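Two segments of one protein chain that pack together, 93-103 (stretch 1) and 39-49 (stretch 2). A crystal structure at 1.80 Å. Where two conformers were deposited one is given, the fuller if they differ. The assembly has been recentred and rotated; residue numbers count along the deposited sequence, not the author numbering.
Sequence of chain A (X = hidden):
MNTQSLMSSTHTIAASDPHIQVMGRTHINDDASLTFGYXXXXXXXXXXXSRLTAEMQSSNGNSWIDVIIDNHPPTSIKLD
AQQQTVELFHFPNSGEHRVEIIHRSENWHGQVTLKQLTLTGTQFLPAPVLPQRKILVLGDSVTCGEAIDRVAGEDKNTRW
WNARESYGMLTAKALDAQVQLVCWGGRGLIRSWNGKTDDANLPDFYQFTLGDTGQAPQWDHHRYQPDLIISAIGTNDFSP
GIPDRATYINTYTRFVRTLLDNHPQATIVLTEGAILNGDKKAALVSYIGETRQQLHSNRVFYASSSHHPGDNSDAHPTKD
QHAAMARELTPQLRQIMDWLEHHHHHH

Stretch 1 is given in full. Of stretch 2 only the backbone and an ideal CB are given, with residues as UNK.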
# COMPACT_ATOMS: atom_id res chain seq x y z
N ASN A 93 32.48 6.55 11.08
CA ASN A 93 33.04 7.23 9.93
C ASN A 93 31.99 7.46 8.84
O ASN A 93 30.97 6.81 8.84
CB ASN A 93 34.18 6.43 9.34
CG ASN A 93 35.27 6.15 10.36
OD1 ASN A 93 35.96 7.08 10.81
ND2 ASN A 93 35.40 4.88 10.78
N SER A 94 32.30 8.35 7.91
CA SER A 94 31.41 8.68 6.80
C SER A 94 31.55 7.63 5.69
O SER A 94 32.65 7.13 5.44
CB SER A 94 31.79 10.06 6.27
OG SER A 94 30.90 10.48 5.26
N GLY A 95 30.45 7.29 5.04
CA GLY A 95 30.47 6.43 3.85
C GLY A 95 29.18 6.65 3.08
O GLY A 95 28.33 7.44 3.50
N GLU A 96 29.04 6.01 1.93
CA GLU A 96 27.83 6.18 1.15
C GLU A 96 26.82 5.14 1.69
O GLU A 96 27.17 3.97 1.85
CB GLU A 96 28.12 5.95 -0.32
CG GLU A 96 26.91 6.06 -1.14
CD GLU A 96 27.22 6.00 -2.61
OE1 GLU A 96 28.27 6.55 -3.00
OE2 GLU A 96 26.39 5.43 -3.34
N HIS A 97 25.58 5.57 1.98
CA HIS A 97 24.58 4.66 2.59
C HIS A 97 23.22 4.90 1.94
O HIS A 97 22.86 6.05 1.65
CB HIS A 97 24.47 4.88 4.11
CG HIS A 97 25.72 4.48 4.84
ND1 HIS A 97 26.10 3.15 4.98
CD2 HIS A 97 26.73 5.23 5.34
CE1 HIS A 97 27.28 3.11 5.58
NE2 HIS A 97 27.68 4.36 5.81
N ARG A 98 22.50 3.81 1.74
CA ARG A 98 21.15 3.88 1.17
C ARG A 98 20.20 3.74 2.35
O ARG A 98 20.40 2.89 3.22
CB ARG A 98 20.93 2.74 0.17
CG ARG A 98 19.45 2.58 -0.24
CD ARG A 98 19.23 1.59 -1.41
NE ARG A 98 17.87 1.72 -1.96
CZ ARG A 98 16.76 1.41 -1.30
NH1 ARG A 98 16.83 0.96 -0.06
NH2 ARG A 98 15.57 1.56 -1.86
N VAL A 99 19.14 4.56 2.38
CA VAL A 99 18.22 4.56 3.53
C VAL A 99 16.79 4.53 3.02
O VAL A 99 16.44 5.32 2.14
CB VAL A 99 18.40 5.85 4.33
CG1 VAL A 99 17.44 5.89 5.50
CG2 VAL A 99 19.85 5.93 4.84
N GLU A 100 15.98 3.60 3.53
CA GLU A 100 14.57 3.50 3.13
C GLU A 100 13.69 3.47 4.38
O GLU A 100 14.02 2.77 5.36
CB GLU A 100 14.30 2.21 2.28
CG GLU A 100 12.90 2.28 1.61
CD GLU A 100 12.61 1.09 0.68
OE1 GLU A 100 13.32 0.06 0.76
OE2 GLU A 100 11.65 1.17 -0.13
N ILE A 101 12.61 4.26 4.36
CA ILE A 101 11.61 4.21 5.42
C ILE A 101 10.33 3.69 4.75
O ILE A 101 9.92 4.22 3.71
CB ILE A 101 11.37 5.59 6.03
CG1 ILE A 101 12.69 6.10 6.66
CG2 ILE A 101 10.17 5.59 6.99
CD1 ILE A 101 12.68 7.61 7.01
N ILE A 102 9.72 2.66 5.32
CA ILE A 102 8.52 2.08 4.74
C ILE A 102 7.40 2.15 5.75
O ILE A 102 7.56 1.67 6.88
CB ILE A 102 8.68 0.59 4.24
CG1 ILE A 102 9.80 0.44 3.20
CG2 ILE A 102 7.42 0.13 3.53
CD1 ILE A 102 11.09 -0.05 3.84
N HIS A 103 6.25 2.74 5.35
CA HIS A 103 5.11 2.77 6.27
C HIS A 103 4.52 1.34 6.37
O HIS A 103 4.07 0.77 5.35
CB HIS A 103 4.04 3.77 5.74
CG HIS A 103 2.94 4.09 6.72
ND1 HIS A 103 1.65 4.33 6.32
CD2 HIS A 103 2.94 4.18 8.07
CE1 HIS A 103 0.89 4.60 7.38
NE2 HIS A 103 1.65 4.52 8.46
N UNK A 39 -0.57 2.01 3.62
CA UNK A 39 0.64 1.20 3.92
C UNK A 39 1.53 1.11 2.67
O UNK A 39 1.05 1.38 1.55
CB UNK A 39 0.25 -0.20 4.39
N UNK A 40 2.82 0.86 2.86
CA UNK A 40 3.75 0.67 1.74
C UNK A 40 4.40 1.95 1.20
O UNK A 40 5.27 1.88 0.30
CB UNK A 40 3.01 -0.02 0.59
N UNK A 41 3.93 3.11 1.69
CA UNK A 41 4.53 4.39 1.30
C UNK A 41 6.01 4.29 1.70
O UNK A 41 6.34 3.96 2.85
CB UNK A 41 3.83 5.58 1.96
N UNK A 42 6.88 4.56 0.73
CA UNK A 42 8.29 4.31 0.89
C UNK A 42 9.08 5.59 0.53
O UNK A 42 8.93 6.11 -0.59
CB UNK A 42 8.72 3.13 0.02
N UNK A 43 9.92 6.04 1.47
CA UNK A 43 10.71 7.26 1.27
C UNK A 43 12.16 6.84 1.36
O UNK A 43 12.55 6.09 2.27
CB UNK A 43 10.37 8.35 2.29
N UNK A 44 12.97 7.31 0.41
CA UNK A 44 14.34 6.78 0.34
C UNK A 44 15.32 7.86 -0.05
O UNK A 44 14.98 8.81 -0.76
CB UNK A 44 14.42 5.62 -0.66
N UNK A 45 16.57 7.66 0.34
CA UNK A 45 17.59 8.67 0.06
C UNK A 45 18.92 7.91 0.05
O UNK A 45 19.08 6.86 0.69
CB UNK A 45 17.58 9.80 1.09
N UNK A 46 19.89 8.47 -0.67
CA UNK A 46 21.26 7.90 -0.65
C UNK A 46 22.13 9.08 -0.20
O UNK A 46 21.95 10.21 -0.66
CB UNK A 46 21.70 7.33 -2.00
N UNK A 47 23.01 8.85 0.76
CA UNK A 47 23.76 9.97 1.35
C UNK A 47 25.23 9.64 1.50
O UNK A 47 25.60 8.48 1.52
CB UNK A 47 23.18 10.35 2.71
N UNK A 48 26.05 10.67 1.66
CA UNK A 48 27.49 10.45 2.01
C UNK A 48 27.65 11.08 3.39
O UNK A 48 27.54 12.29 3.52
CB UNK A 48 28.45 11.06 0.99
N UNK A 49 27.84 10.26 4.41
CA UNK A 49 27.97 10.75 5.77
C UNK A 49 27.99 9.67 6.83
O UNK A 49 27.97 8.47 6.52
CB UNK A 49 26.82 11.72 6.07

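The two segments run antiparallel, their strand axes 171° apart and 4.6 Å at closest approach, so the visible backbone fixes the register before any side chain is considered.

Position 39 has its CA-to-CB bond pointing away from stretch 1, and phi/psi of -75/157 lies in the extended region. No hydrogen bond to stretch 1 uses its amide, so many residues would fit, an imino acid among them. It is Pro39.

Position 40 combines phi 88° with psi -8°, a region that by itself favours glycine; asparagine would be the usual alternative. Its N donates to His103 O at 2.8 Å. The residue is Gly40, whose CA lies 4.1 Å from Ile102 CG2.

At 41 the CB points sideways, with the ideal CB 4.2 Å from His103 CB, and the backbone O accepts from His103 N at 2.8 Å. An aliphatic or other modest side chain would suit. Val41 is found, chi1 in t.

From 42 the strand alternates. The ideal CB of 42 lies 3.5 Å from Glu100 OE2 and 4.3 Å from Ile102 CG1, beside a carboxylate and an aliphatic chain; a small or polar residue is reasonable. Ser42, rotamer m, turns OG to Gly40 O (2.8 Å, a hydrogen bond within its own stretch). A water donates to both Ser42 OG, at 2.8 Å, and Glu100 OE2, at 2.5 Å, bridging the strands.

Position 43 is on the other face, with Ile101, and pairs by Ile101 N to O of 43 at 2.8 Å and N of 43 to Ile101 O at 2.9 Å. An aliphatic neighbour argues for Leu, Ile or Val. Leu43 is present.

Position 44 shares a face with Glu100 and Arg98: its ideal CB is 4.3 Å from Glu100 CG and 4.4 Å from Arg98 NH2. Serine, threonine or an acid could answer the guanidinium. In Ser44, rotamer p, OG reaches a water at 2.8 Å, and Arg98 NH2 makes a weak hydrogen bond of 2.7 Å to that same water.

Position 45 faces Val99, and its O accepts from Val99 N at 2.9 Å. A beta-branched residue would pack well. Thr45 does so through its methyl, CG2 lying 3.9 Å from Val99 CB.

The ideal CB of 46 is 4.7 Å from Arg98 CA, between the extended chains of Glu96 and Arg98. Either a long polar or an aliphatic residue could lie there. Ile46 places CG2 3.8 Å from Glu96 OE2 and CG1 4.5 Å from Arg98 CB.

Position 47 pairs with His97, its N 2.9 Å from His97 O; beta-branched or aromatic residues would suit. Val47 sets CG2 4.4 Å from His97 CB.

At 48, on the Glu96 face, the ideal CB is 5.0 Å from Ser94 OG, and several sizes seem possible; Ala48 is deposited.

Position 49, phi/psi 172/-176, lies 3.0 Å from Ser94 OG at CA. This fully extended backbone is readily adopted by glycine, and Gly49 also sets its O 3.7 Å from His97 CD2, at the ring edge.

Stretch 2 (39-49) PGVSLSTIVAG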
# COMPACT_ATOMS: atom_id res chain seq x y z
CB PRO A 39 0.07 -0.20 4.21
CG PRO A 39 -1.22 -0.23 3.40
CD PRO A 39 -1.79 1.19 3.47
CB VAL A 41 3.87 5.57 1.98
CG1 VAL A 41 4.66 6.88 1.68
CG2 VAL A 41 2.37 5.67 1.50
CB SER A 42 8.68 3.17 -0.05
OG SER A 42 8.05 1.94 0.32
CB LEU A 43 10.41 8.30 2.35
CG LEU A 43 8.95 8.53 2.73
CD1 LEU A 43 8.79 9.72 3.71
CD2 LEU A 43 8.20 8.78 1.52
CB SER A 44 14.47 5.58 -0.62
OG SER A 44 13.94 5.82 -1.95
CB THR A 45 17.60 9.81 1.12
OG1 THR A 45 18.66 10.73 0.85
CG2 THR A 45 17.85 9.26 2.55
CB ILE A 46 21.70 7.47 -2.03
CG1 ILE A 46 20.87 6.28 -2.53
CG2 ILE A 46 23.14 6.99 -2.01
CD1 ILE A 46 20.79 6.20 -4.02
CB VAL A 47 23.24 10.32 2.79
CG1 VAL A 47 21.80 10.88 2.71
CG2 VAL A 47 23.32 9.10 3.76
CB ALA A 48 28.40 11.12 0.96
O HOH W 1 9.61 -0.19 -0.64
O HOH W 2 14.25 3.42 -3.30
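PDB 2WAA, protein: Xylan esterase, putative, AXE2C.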